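Local coordinates for uncharacterized protein (Bacteroides uniformis, PDB 4Q53) that is of unknown function but adopts a cystatin-like fold of the NTF2 clan, with helices packed against a curved mixed beta-sheet, at residues N3-V8 / L20-L24; H55-N61 / G76-N82; A11-S17 / M48-F52. All coordinates share one frame; numbering follows the deposited sequence.

Contact 1: residues N3-V8 / L20-L24; sequences NVPEGV and LNKYL
The backbones of Val-8 and Leu-20 come closest, their CA atoms 5.7 Å apart, where the first turn of helix 6-14 passes the type I beta turn from Leu-20 to Tyr-23. That turn, closed by Tyr-23 N to Leu-20 O, aims the tyrosine at the start of the helix. With its CG anti to the carbonyl carbon (chi1 -44°), the ring extends along the first helical turn. Val-8 CG2 presses on Tyr-23 CB at 3.5 Å, Val-4 CG2 touches Tyr-23 CD1 at 3.8 Å, and Gly-7 CA lies 3.5 Å from Tyr-23 OH; a CB on Gly-7 would collide with that hydroxyl, so glycine suits the spot. In this cystatin-like fold the tyrosine joins the N-terminal helix to the loop leading into strand 24-25, over Ile-100 of strand 97-107. Asn-3 ND2 gives Tyr-23 OH a weak, bent hydrogen bond of 3.3 Å, amide and ring planes 70° apart. Were the tyrosine cut back to an alanine, a gap would probably open beside Val-4 and Val-8, and the Asn-3 amide would lose this partner. Deeper in, branched Val-8 has a second methyl to spare: CG1 meets Leu-20 CD1 at 3.9 Å, and Leu-20 continues onto Met-48 of helix 41-54.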
ATOM      1  N   ASN A   3      -9.364   5.705 -11.051  1.00 37.74           N
ATOM      2  CA  ASN A   3      -8.218   6.472 -10.559  1.00 35.42           C
ATOM      3  C   ASN A   3      -7.137   5.582  -9.932  1.00 29.09           C
ATOM      4  O   ASN A   3      -6.470   5.988  -8.999  1.00 29.41           O
ATOM      5  CB  ASN A   3      -8.675   7.513  -9.534  1.00 39.83           C
ATOM      6  CG  ASN A   3      -7.611   8.564  -9.252  1.00 43.65           C
ATOM      7  OD1 ASN A   3      -6.769   8.848 -10.102  1.00 45.92           O
ATOM      8  ND2 ASN A   3      -7.641   9.137  -8.053  1.00 43.97           N
ATOM      9  N   VAL A   4      -6.980   4.376 -10.462  1.00 27.19           N
ATOM     10  CA  VAL A   4      -6.009   3.420  -9.967  1.00 27.95           C
ATOM     11  C   VAL A   4      -4.944   3.238 -11.043  1.00 27.70           C
ATOM     12  O   VAL A   4      -5.286   3.024 -12.210  1.00 29.91           O
ATOM     13  CB  VAL A   4      -6.695   2.071  -9.669  1.00 29.82           C
ATOM     14  CG1 VAL A   4      -5.671   1.017  -9.275  1.00 31.68           C
ATOM     15  CG2 VAL A   4      -7.743   2.241  -8.576  1.00 29.47           C
ATOM     16  N   PRO A   5      -3.650   3.276 -10.662  1.00 26.10           N
ATOM     17  CA  PRO A   5      -3.076   3.298  -9.309  1.00 23.55           C
ATOM     18  C   PRO A   5      -2.670   4.677  -8.808  1.00 19.89           C
ATOM     19  O   PRO A   5      -2.065   4.793  -7.754  1.00 20.14           O
ATOM     20  CB  PRO A   5      -1.842   2.427  -9.479  1.00 24.53           C
ATOM     21  CG  PRO A   5      -1.367   2.781 -10.817  1.00 25.19           C
ATOM     22  CD  PRO A   5      -2.591   3.072 -11.663  1.00 27.30           C
ATOM     23  N   GLU A   6      -3.029   5.723  -9.542  1.00 20.37           N
ATOM     24  CA  GLU A   6      -2.667   7.085  -9.177  1.00 20.00           C
ATOM     25  C   GLU A   6      -3.122   7.431  -7.753  1.00 19.19           C
ATOM     26  O   GLU A   6      -2.397   8.058  -6.992  1.00 18.56           O
ATOM     27  CB  GLU A   6      -3.310   8.086 -10.164  1.00 24.21           C
ATOM     28  CG  GLU A   6      -2.860   7.959 -11.620  1.00 30.65           C
ATOM     29  CD  GLU A   6      -3.412   6.723 -12.349  1.00 34.80           C
ATOM     30  OE1 GLU A   6      -4.504   6.216 -11.985  1.00 34.32           O
ATOM     31  OE2 GLU A   6      -2.741   6.258 -13.300  1.00 39.67           O
ATOM     32  N   GLY A   7      -4.348   7.048  -7.409  1.00 19.43           N
ATOM     33  CA  GLY A   7      -4.874   7.339  -6.085  1.00 20.14           C
ATOM     34  C   GLY A   7      -4.108   6.644  -4.962  1.00 18.18           C
ATOM     35  O   GLY A   7      -3.904   7.213  -3.887  1.00 19.46           O
ATOM     36  N   VAL A   8      -3.673   5.412  -5.209  1.00 17.71           N
ATOM     37  CA  VAL A   8      -2.908   4.663  -4.210  1.00 16.55           C
ATOM     38  C   VAL A   8      -1.524   5.283  -4.069  1.00 15.23           C
ATOM     39  O   VAL A   8      -1.024   5.476  -2.970  1.00 15.36           O
ATOM     40  CB  VAL A   8      -2.783   3.184  -4.621  1.00 16.04           C
ATOM     41  CG1 VAL A   8      -1.772   2.439  -3.762  1.00 16.79           C
ATOM     42  CG2 VAL A   8      -4.144   2.515  -4.542  1.00 18.47           C
ATOM     43  N   LEU A  20      -6.116   5.990   1.202  1.00 19.78           N
ATOM     44  CA  LEU A  20      -5.769   4.652   0.745  1.00 18.83           C
ATOM     45  C   LEU A  20      -6.977   3.718   0.832  1.00 18.51           C
ATOM     46  O   LEU A  20      -7.180   2.824   0.007  1.00 20.07           O
ATOM     47  CB  LEU A  20      -4.594   4.119   1.569  1.00 18.35           C
ATOM     48  CG  LEU A  20      -4.080   2.736   1.176  1.00 18.79           C
ATOM     49  CD1 LEU A  20      -3.514   2.747  -0.242  1.00 19.64           C
ATOM     50  CD2 LEU A  20      -3.039   2.280   2.164  1.00 20.08           C
ATOM     51  N   ASN A  21      -7.808   3.966   1.826  1.00 21.14           N
ATOM     52  CA  ASN A  21      -8.964   3.126   2.105  1.00 21.95           C
ATOM     53  C   ASN A  21      -9.976   2.805   0.993  1.00 22.00           C
ATOM     54  O   ASN A  21     -10.830   2.077   1.140  1.00 26.44           O
ATOM     55  CB  ASN A  21      -9.699   3.698   3.335  1.00 23.97           C
ATOM     56  CG  ASN A  21     -10.835   2.807   3.816  1.00 24.96           C
ATOM     57  OD1 ASN A  21     -10.612   1.683   4.251  1.00 25.11           O
ATOM     58  ND2 ASN A  21     -12.061   3.300   3.716  1.00 26.63           N
ATOM     59  N   LYS A  22      -9.989   3.848   0.150  0.50 22.80           N
ATOM     60  CA  LYS A  22     -10.894   4.009  -0.963  0.50 24.25           C
ATOM     61  C   LYS A  22     -10.489   2.944  -1.908  0.50 22.85           C
ATOM     62  O   LYS A  22     -11.339   2.376  -2.609  0.50 24.01           O
ATOM     63  CB  LYS A  22     -10.708   5.355  -1.675  0.50 26.94           C
ATOM     64  CG  LYS A  22     -11.304   6.579  -0.994  0.50 29.63           C
ATOM     65  CD  LYS A  22     -11.051   7.855  -1.816  0.50 31.56           C
ATOM     66  CE  LYS A  22     -11.552   7.731  -3.252  0.50 32.50           C
ATOM     67  NZ  LYS A  22     -11.285   8.946  -4.061  0.50 33.74           N
ATOM     68  N   TYR A  23      -9.181   2.674  -1.954  1.00 20.83           N
ATOM     69  CA  TYR A  23      -8.767   1.557  -2.831  1.00 20.21           C
ATOM     70  C   TYR A  23      -8.544   0.159  -2.261  1.00 19.53           C
ATOM     71  O   TYR A  23      -8.134  -0.741  -2.973  1.00 20.11           O
ATOM     72  CB  TYR A  23      -7.489   2.041  -3.519  1.00 20.10           C
ATOM     73  CG  TYR A  23      -7.664   3.467  -3.990  1.00 19.72           C
ATOM     74  CD1 TYR A  23      -8.417   3.742  -5.119  1.00 21.92           C
ATOM     75  CD2 TYR A  23      -7.147   4.541  -3.267  1.00 19.97           C
ATOM     76  CE1 TYR A  23      -8.610   5.041  -5.554  1.00 23.77           C
ATOM     77  CE2 TYR A  23      -7.329   5.853  -3.702  1.00 22.03           C
ATOM     78  CZ  TYR A  23      -8.080   6.090  -4.838  1.00 23.03           C
ATOM     79  OH  TYR A  23      -8.276   7.372  -5.283  1.00 26.12           O
ATOM     80  N   LEU A  24      -8.830  -0.028  -0.989  1.00 20.04           N
ATOM     81  CA  LEU A  24      -8.595  -1.321  -0.354  1.00 19.09           C
ATOM     82  C   LEU A  24      -9.695  -2.324  -0.701  1.00 18.58           C
ATOM     83  O   LEU A  24     -10.865  -1.962  -0.779  1.00 21.40           O
ATOM     84  CB  LEU A  24      -8.502  -1.162   1.174  1.00 19.14           C
ATOM     85  CG  LEU A  24      -7.300  -0.371   1.712  1.00 19.89           C
ATOM     86  CD1 LEU A  24      -7.403  -0.188   3.214  1.00 20.71           C
ATOM     87  CD2 LEU A  24      -5.996  -1.046   1.345  1.00 20.38           C
TER

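Contact 2: residues H55-N61 / G76-N82; sequences HKVGSFN and GILMTAN
Phe-60 lies on the buried side of the strand pair, facing Leu-78 in a non-hydrogen-bonded pair. From the backbone its CB meets Leu-78 CD1 at 3.8 Å; with CG anti to the backbone N (chi1 -178°), the ring then runs alongside strand 71-80, where CD1 approaches Ile-77 O at 3.4 Å and CE1 reaches Gly-76 C at 3.7 Å. CZ, at the tip, is near Gly-76 CA, and a CB on that glycine would crowd the ring and clash with Asn-61 O. Leu-78 CD1 also touches Val-57 CG1, so the leucine fills the space between valine and phenylalanine. The strands form an antiparallel beta hairpin with a classic beta bulge: Gly-58 N and Ser-59 N both donate to Met-79 O, at 2.8 and 3.2 Å, from the same face of its plane. On the other side of the sheet a water links Ser-59 OG, Asn-61 ND2 and Ile-77 O. Past the end of strand 71-80, Thr-80 OG1 accepts from Asn-82 N in an ST turn and also bonds to Gly-83 O. The edge of the His-55 ring meets Asn-82 O, CD2 to O 3.1 Å, while its ND1 bonds to Phe-51 O and Asn-82 ND2 to Asn-54 O.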
ATOM      1  N   HIS A  55       5.762   6.395  10.828  1.00 18.05           N
ATOM      2  CA  HIS A  55       6.766   6.574   9.777  1.00 17.44           C
ATOM      3  C   HIS A  55       6.333   7.739   8.886  1.00 17.67           C
ATOM      4  O   HIS A  55       5.667   7.541   7.876  1.00 18.84           O
ATOM      5  CB  HIS A  55       6.928   5.275   8.960  1.00 16.63           C
ATOM      6  CG  HIS A  55       7.179   4.067   9.809  1.00 16.86           C
ATOM      7  ND1 HIS A  55       6.161   3.337  10.385  1.00 18.64           N
ATOM      8  CD2 HIS A  55       8.333   3.503  10.238  1.00 17.05           C
ATOM      9  CE1 HIS A  55       6.674   2.356  11.103  1.00 18.74           C
ATOM     10  NE2 HIS A  55       7.991   2.429  11.025  1.00 18.68           N
ATOM     11  N   LYS A  56       6.719   8.953   9.271  0.50 17.60           N
ATOM     12  CA  LYS A  56       6.263  10.155   8.579  0.50 18.03           C
ATOM     13  C   LYS A  56       6.816  10.180   7.168  0.50 16.90           C
ATOM     14  O   LYS A  56       8.020  10.287   6.972  0.50 17.55           O
ATOM     15  CB  LYS A  56       6.717  11.406   9.337  0.50 20.64           C
ATOM     16  CG  LYS A  56       6.208  12.712   8.755  0.50 23.76           C
ATOM     17  CD  LYS A  56       6.866  13.915   9.428  0.50 25.91           C
ATOM     18  CE  LYS A  56       6.476  15.212   8.743  0.50 26.61           C
ATOM     19  NZ  LYS A  56       7.200  16.370   9.330  0.50 27.06           N
ATOM     20  N   VAL A  57       5.932  10.100   6.182  1.00 16.95           N
ATOM     21  CA  VAL A  57       6.374   9.954   4.809  1.00 17.77           C
ATOM     22  C   VAL A  57       6.971  11.242   4.243  1.00 18.74           C
ATOM     23  O   VAL A  57       6.369  12.319   4.337  1.00 21.66           O
ATOM     24  CB  VAL A  57       5.232   9.454   3.904  1.00 17.88           C
ATOM     25  CG1 VAL A  57       5.682   9.434   2.447  1.00 19.37           C
ATOM     26  CG2 VAL A  57       4.777   8.059   4.351  1.00 16.77           C
ATOM     27  N   GLY A  58       8.168  11.114   3.674  1.00 17.93           N
ATOM     28  CA  GLY A  58       8.802  12.169   2.908  1.00 18.38           C
ATOM     29  C   GLY A  58       8.581  12.053   1.414  1.00 20.30           C
ATOM     30  O   GLY A  58       8.393  13.061   0.740  1.00 24.01           O
ATOM     31  N   SER A  59       8.626  10.837   0.874  1.00 17.98           N
ATOM     32  CA  SER A  59       8.413  10.642  -0.553  0.50 16.93           C
ATOM     33  C   SER A  59       8.013   9.206  -0.829  1.00 15.46           C
ATOM     34  O   SER A  59       8.296   8.296  -0.030  1.00 16.09           O
ATOM     35  CB  SER A  59       9.676  11.000  -1.354  0.50 17.43           C
ATOM     36  OG  SER A  59      10.747  10.096  -1.104  0.50 15.77           O
ATOM     37  N   PHE A  60       7.354   9.004  -1.966  1.00 15.33           N
ATOM     38  CA  PHE A  60       7.093   7.672  -2.499  1.00 15.68           C
ATOM     39  C   PHE A  60       7.329   7.750  -3.990  1.00 15.26           C
ATOM     40  O   PHE A  60       6.726   8.564  -4.679  1.00 17.68           O
ATOM     41  CB  PHE A  60       5.672   7.207  -2.193  1.00 14.48           C
ATOM     42  CG  PHE A  60       5.369   5.825  -2.686  1.00 13.37           C
ATOM     43  CD1 PHE A  60       6.142   4.754  -2.291  1.00 14.16           C
ATOM     44  CD2 PHE A  60       4.317   5.604  -3.545  1.00 14.88           C
ATOM     45  CE1 PHE A  60       5.871   3.469  -2.743  1.00 14.35           C
ATOM     46  CE2 PHE A  60       4.041   4.331  -3.993  1.00 16.43           C
ATOM     47  CZ  PHE A  60       4.829   3.264  -3.595  1.00 15.56           C
ATOM     48  N   ASN A  61       8.223   6.906  -4.473  1.00 14.62           N
ATOM     49  CA  ASN A  61       8.556   6.875  -5.882  1.00 15.97           C
ATOM     50  C   ASN A  61       8.421   5.473  -6.423  1.00 12.96           C
ATOM     51  O   ASN A  61       9.075   4.542  -5.942  1.00 15.10           O
ATOM     52  CB  ASN A  61       9.971   7.385  -6.112  1.00 20.62           C
ATOM     53  CG  ASN A  61      10.095   8.881  -5.849  1.00 23.07           C
ATOM     54  OD1 ASN A  61       9.762   9.703  -6.703  1.00 27.97           O
ATOM     55  ND2 ASN A  61      10.559   9.238  -4.662  1.00 24.27           N
ATOM     56  N   GLY A  76       7.519   0.342  -5.384  1.00 11.62           N
ATOM     57  CA  GLY A  76       8.228   1.585  -5.206  1.00 12.67           C
ATOM     58  C   GLY A  76       8.949   1.675  -3.886  1.00 12.00           C
ATOM     59  O   GLY A  76       8.902   0.757  -3.057  1.00 12.95           O
ATOM     60  N   ILE A  77       9.587   2.820  -3.689  1.00 12.22           N
ATOM     61  CA  ILE A  77      10.362   3.098  -2.493  1.00 12.68           C
ATOM     62  C   ILE A  77       9.722   4.233  -1.709  1.00 12.34           C
ATOM     63  O   ILE A  77       9.484   5.330  -2.233  1.00 13.20           O
ATOM     64  CB  ILE A  77      11.823   3.491  -2.823  1.00 15.51           C
ATOM     65  CG1 ILE A  77      12.548   2.392  -3.588  1.00 21.64           C
ATOM     66  CG2 ILE A  77      12.604   3.838  -1.571  1.00 18.07           C
ATOM     67  CD1 ILE A  77      12.959   1.236  -2.775  1.00 26.43           C
ATOM     68  N   LEU A  78       9.469   3.952  -0.433  1.00 13.07           N
ATOM     69  CA  LEU A  78       8.878   4.902   0.500  1.00 13.88           C
ATOM     70  C   LEU A  78       9.951   5.410   1.443  1.00 14.05           C
ATOM     71  O   LEU A  78      10.519   4.637   2.204  1.00 15.62           O
ATOM     72  CB  LEU A  78       7.770   4.207   1.295  1.00 13.52           C
ATOM     73  CG  LEU A  78       6.897   5.073   2.197  1.00 14.08           C
ATOM     74  CD1 LEU A  78       5.962   5.938   1.363  1.00 16.03           C
ATOM     75  CD2 LEU A  78       6.123   4.206   3.156  1.00 15.49           C
HETATM   76  N   MSE A  79      10.240   6.708   1.366  1.00 14.73           N
HETATM   77  CA  MSE A  79      11.205   7.306   2.265  0.50 13.85           C
HETATM   78  C   MSE A  79      10.452   7.997   3.388  1.00 16.07           C
HETATM   79  O   MSE A  79       9.489   8.731   3.147  1.00 17.24           O
HETATM   80  CB  MSE A  79      12.084   8.287   1.510  0.50 13.09           C
HETATM   81  CG  MSE A  79      13.008   7.614   0.499  0.50 17.11           C
HETATM   82 SE   MSE A  79      14.154   8.898  -0.423  0.38 24.53          SE
HETATM   83  CE  MSE A  79      14.982   9.684   1.151  0.50 25.07           C
ATOM     84  N   THR A  80      10.865   7.712   4.619  1.00 15.73           N
ATOM     85  CA  THR A  80      10.182   8.274   5.785  1.00 16.47           C
ATOM     86  C   THR A  80      11.174   8.781   6.811  1.00 18.27           C
ATOM     87  O   THR A  80      12.374   8.541   6.698  1.00 18.04           O
ATOM     88  CB  THR A  80       9.209   7.272   6.490  1.00 16.92           C
ATOM     89  OG1 THR A  80       9.913   6.501   7.470  1.00 16.45           O
ATOM     90  CG2 THR A  80       8.506   6.354   5.494  1.00 16.39           C
ATOM     91  N   ALA A  81      10.653   9.487   7.810  1.00 18.39           N
ATOM     92  CA  ALA A  81      11.471  10.000   8.901  1.00 19.66           C
ATOM     93  C   ALA A  81      11.911   8.887   9.859  1.00 17.79           C
ATOM     94  O   ALA A  81      12.703   9.136  10.767  1.00 21.78           O
ATOM     95  CB  ALA A  81      10.710  11.101   9.659  1.00 21.45           C
ATOM     96  N   ASN A  82      11.407   7.668   9.650  1.00 17.64           N
ATOM     97  CA  ASN A  82      11.734   6.519  10.502  1.00 17.53           C
ATOM     98  C   ASN A  82      11.985   5.272   9.635  1.00 16.70           C
ATOM     99  O   ASN A  82      11.340   4.242   9.791  1.00 18.64           O
ATOM    100  CB  ASN A  82      10.599   6.299  11.514  1.00 18.33           C
ATOM    101  CG  ASN A  82      10.899   5.211  12.543  1.00 18.09           C
ATOM    102  OD1 ASN A  82      12.051   4.841  12.793  1.00 20.09           O
ATOM    103  ND2 ASN A  82       9.837   4.685  13.147  1.00 20.02           N
TER
HETATM  104  O   HOH W   1      11.084   7.647  -2.424  1.00 21.86           O

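Contact 3: residues A11-S17 / M48-F52; sequences AFKEGNS and MAAFF
Phe-52 lays one ring face on Gly-15 and turns an edge to Phe-12: Gly-15 CA stands 3.6 Å from the Phe-52 centroid, only 11° off the ring normal, a CH-pi contact, while Phe-12 CD2 lies near the plane of the Phe-52 ring. The two phenylalanines form an offset edge-to-face pair, centroids 5.5 Å apart and planes at 84°, with Phe-52 CZ over the face of Phe-12. Gly-15 closes helix 6-14 in a Schellman motif; its positive phi favours glycine, and the Phe-52 ring packs on its backbone, CD2 reaching Gly-15 C at 3.3 Å. Phe-52 owes this position to its CG being anti to the carbonyl carbon (chi1 -70°), which sends the ring from helix 41-54 against the C-terminal end of helix 6-14. The selenomethionine Met-48, bent at chi2 and chi3, crosses Phe-12 at about a right angle and sets its CE 3.9 Å from Phe-12 CE2; a long flexible chain can bend to fit there. Beyond the helix end Asn-16 serves as N-cap of helix 17-20, its OD1 accepting from Glu-19 N. Small residues let the backbones approach at Ser-17, whose OG bonds to Glu-45 OE2 and lies 3.2 Å from Ala-49 CB.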
ATOM      1  N   ALA A  11      -1.862   8.396  -2.097  1.00 17.40           N
ATOM      2  CA  ALA A  11      -2.096   8.114  -0.691  1.00 17.71           C
ATOM      3  C   ALA A  11      -0.799   7.785   0.031  1.00 16.56           C
ATOM      4  O   ALA A  11      -0.582   8.226   1.160  1.00 18.04           O
ATOM      5  CB  ALA A  11      -3.085   6.983  -0.539  1.00 18.07           C
ATOM      6  N   PHE A  12       0.063   6.989  -0.601  1.00 15.75           N
ATOM      7  CA  PHE A  12       1.365   6.705  -0.020  1.00 15.64           C
ATOM      8  C   PHE A  12       2.243   7.945   0.032  1.00 16.33           C
ATOM      9  O   PHE A  12       2.908   8.181   1.032  1.00 17.06           O
ATOM     10  CB  PHE A  12       2.076   5.577  -0.766  1.00 15.06           C
ATOM     11  CG  PHE A  12       1.738   4.209  -0.245  1.00 13.97           C
ATOM     12  CD1 PHE A  12       0.675   3.512  -0.756  1.00 16.61           C
ATOM     13  CD2 PHE A  12       2.482   3.637   0.775  1.00 14.48           C
ATOM     14  CE1 PHE A  12       0.351   2.262  -0.267  1.00 17.29           C
ATOM     15  CE2 PHE A  12       2.150   2.385   1.284  1.00 14.82           C
ATOM     16  CZ  PHE A  12       1.094   1.696   0.757  1.00 16.54           C
ATOM     17  N   LYS A  13       2.241   8.746  -1.032  1.00 16.38           N
ATOM     18  CA  LYS A  13       3.034   9.982  -1.050  1.00 18.89           C
ATOM     19  C   LYS A  13       2.670  10.900   0.116  1.00 19.06           C
ATOM     20  O   LYS A  13       3.523  11.600   0.680  1.00 21.82           O
ATOM     21  CB  LYS A  13       2.822  10.749  -2.358  1.00 19.10           C
ATOM     22  CG  LYS A  13       3.582  10.158  -3.535  1.00 17.05           C
ATOM     23  CD  LYS A  13       3.286  10.934  -4.810  1.00 18.99           C
ATOM     24  CE  LYS A  13       4.139  10.482  -5.978  1.00 19.92           C
ATOM     25  NZ  LYS A  13       5.564  10.915  -5.862  1.00 20.29           N
ATOM     26  N   GLU A  14       1.397  10.880   0.487  1.00 19.99           N
ATOM     27  CA  GLU A  14       0.882  11.760   1.528  1.00 22.33           C
ATOM     28  C   GLU A  14       0.777  11.076   2.888  1.00 20.96           C
ATOM     29  O   GLU A  14       0.405  11.711   3.868  1.00 22.95           O
ATOM     30  CB  GLU A  14      -0.495  12.268   1.123  1.00 24.67           C
ATOM     31  CG  GLU A  14      -0.527  12.954  -0.234  1.00 29.96           C
ATOM     32  CD  GLU A  14      -1.931  13.127  -0.749  1.00 36.75           C
ATOM     33  OE1 GLU A  14      -2.839  13.362   0.076  1.00 39.11           O
ATOM     34  OE2 GLU A  14      -2.145  12.997  -1.972  1.00 40.62           O
ATOM     35  N   GLY A  15       1.075   9.781   2.956  1.00 19.31           N
ATOM     36  CA  GLY A  15       0.962   9.061   4.214  1.00 19.39           C
ATOM     37  C   GLY A  15      -0.455   9.126   4.754  1.00 19.69           C
ATOM     38  O   GLY A  15      -0.671   9.333   5.954  1.00 20.55           O
ATOM     39  N   ASN A  16      -1.415   8.928   3.856  1.00 19.05           N
ATOM     40  CA  ASN A  16      -2.818   9.095   4.217  0.50 19.30           C
ATOM     41  C   ASN A  16      -3.626   7.808   4.058  1.00 18.49           C
ATOM     42  O   ASN A  16      -4.018   7.402   2.971  1.00 19.00           O
ATOM     43  CB  ASN A  16      -3.445  10.252   3.439  0.50 19.50           C
ATOM     44  CG  ASN A  16      -4.749  10.706   4.050  0.50 20.15           C
ATOM     45  OD1 ASN A  16      -5.488   9.898   4.604  0.50 21.10           O
ATOM     46  ND2 ASN A  16      -5.031  12.005   3.975  0.50 20.68           N
ATOM     47  N   SER A  17      -3.873   7.146   5.189  1.00 17.91           N
ATOM     48  CA  SER A  17      -4.593   5.873   5.178  1.00 19.68           C
ATOM     49  C   SER A  17      -6.067   6.028   4.830  1.00 21.02           C
ATOM     50  O   SER A  17      -6.680   5.100   4.293  1.00 20.03           O
ATOM     51  CB  SER A  17      -4.432   5.134   6.516  1.00 20.28           C
ATOM     52  OG  SER A  17      -4.995   5.872   7.578  1.00 23.33           O
HETATM   53  N   MSE A  48      -2.583   0.566   8.437  1.00 15.36           N
HETATM   54  CA  MSE A  48      -1.877   1.558   7.626  1.00 16.31           C
HETATM   55  C   MSE A  48      -1.844   2.923   8.323  1.00 15.87           C
HETATM   56  O   MSE A  48      -0.853   3.638   8.221  1.00 16.55           O
HETATM   57  CB  MSE A  48      -2.452   1.617   6.202  1.00 15.65           C
HETATM   58  CG  MSE A  48      -2.122   0.367   5.361  1.00 16.11           C
HETATM   59 SE   MSE A  48      -0.225  -0.061   5.313  0.75 16.74          SE
HETATM   60  CE  MSE A  48       0.475   1.667   4.754  1.00 17.22           C
ATOM     61  N   ALA A  49      -2.911   3.281   9.042  1.00 16.81           N
ATOM     62  CA  ALA A  49      -2.921   4.531   9.793  1.00 19.47           C
ATOM     63  C   ALA A  49      -1.794   4.513  10.820  1.00 17.99           C
ATOM     64  O   ALA A  49      -1.056   5.488  10.974  1.00 20.73           O
ATOM     65  CB  ALA A  49      -4.275   4.758  10.493  1.00 20.21           C
ATOM     66  N   ALA A  50      -1.661   3.399  11.530  1.00 18.33           N
ATOM     67  CA  ALA A  50      -0.602   3.285  12.532  1.00 19.63           C
ATOM     68  C   ALA A  50       0.767   3.340  11.842  1.00 18.66           C
ATOM     69  O   ALA A  50       1.704   3.967  12.339  1.00 20.29           O
ATOM     70  CB  ALA A  50      -0.742   2.001  13.327  1.00 20.79           C
ATOM     71  N   PHE A  51       0.893   2.687  10.697  1.00 17.05           N
ATOM     72  CA  PHE A  51       2.177   2.688  10.018  1.00 16.76           C
ATOM     73  C   PHE A  51       2.578   4.103   9.622  1.00 16.46           C
ATOM     74  O   PHE A  51       3.695   4.531   9.893  1.00 17.75           O
ATOM     75  CB  PHE A  51       2.188   1.787   8.780  1.00 16.73           C
ATOM     76  CG  PHE A  51       3.535   1.746   8.112  1.00 14.51           C
ATOM     77  CD1 PHE A  51       4.522   0.882   8.564  1.00 16.08           C
ATOM     78  CD2 PHE A  51       3.834   2.620   7.075  1.00 16.31           C
ATOM     79  CE1 PHE A  51       5.775   0.871   7.978  1.00 17.11           C
ATOM     80  CE2 PHE A  51       5.087   2.623   6.505  1.00 16.86           C
ATOM     81  CZ  PHE A  51       6.052   1.742   6.952  1.00 18.34           C
ATOM     82  N   PHE A  52       1.661   4.839   9.009  1.00 16.55           N
ATOM     83  CA  PHE A  52       1.975   6.206   8.585  1.00 17.18           C
ATOM     84  C   PHE A  52       2.218   7.142   9.772  1.00 19.53           C
ATOM     85  O   PHE A  52       3.003   8.078   9.666  1.00 20.70           O
ATOM     86  CB  PHE A  52       0.875   6.778   7.683  1.00 17.80           C
ATOM     87  CG  PHE A  52       0.803   6.146   6.305  1.00 16.83           C
ATOM     88  CD1 PHE A  52       1.944   5.801   5.589  1.00 16.57           C
ATOM     89  CD2 PHE A  52      -0.425   5.920   5.725  1.00 16.69           C
ATOM     90  CE1 PHE A  52       1.835   5.237   4.320  1.00 17.32           C
ATOM     91  CE2 PHE A  52      -0.535   5.363   4.474  1.00 16.52           C
ATOM     92  CZ  PHE A  52       0.595   5.035   3.763  1.00 15.33           C
TER

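Contacts 1 and 3 share helix 6-14 and alternate along the chain, their centres about 12 Å apart. Leu-20 bridges them: its CD1 sits 3.9 Å from Phe-12 CE1, and its CD2 lies 3.8 Å from Met-48 CG. Contact 3 in turn meets contact 2, about 10 Å away between centres, where Lys-13 NZ probably hydrogen-bonds Phe-60 O at 2.9 Å and Phe-12 CB packs 3.6 Å from Phe-60 CD2. Helix 41-54 leads directly into strand 57-67, tying these two by sequence as well. Contacts 1 and 2 do not touch, with centres about 17 Å apart; contact 3, which touches both, lies between them in this chain of packing.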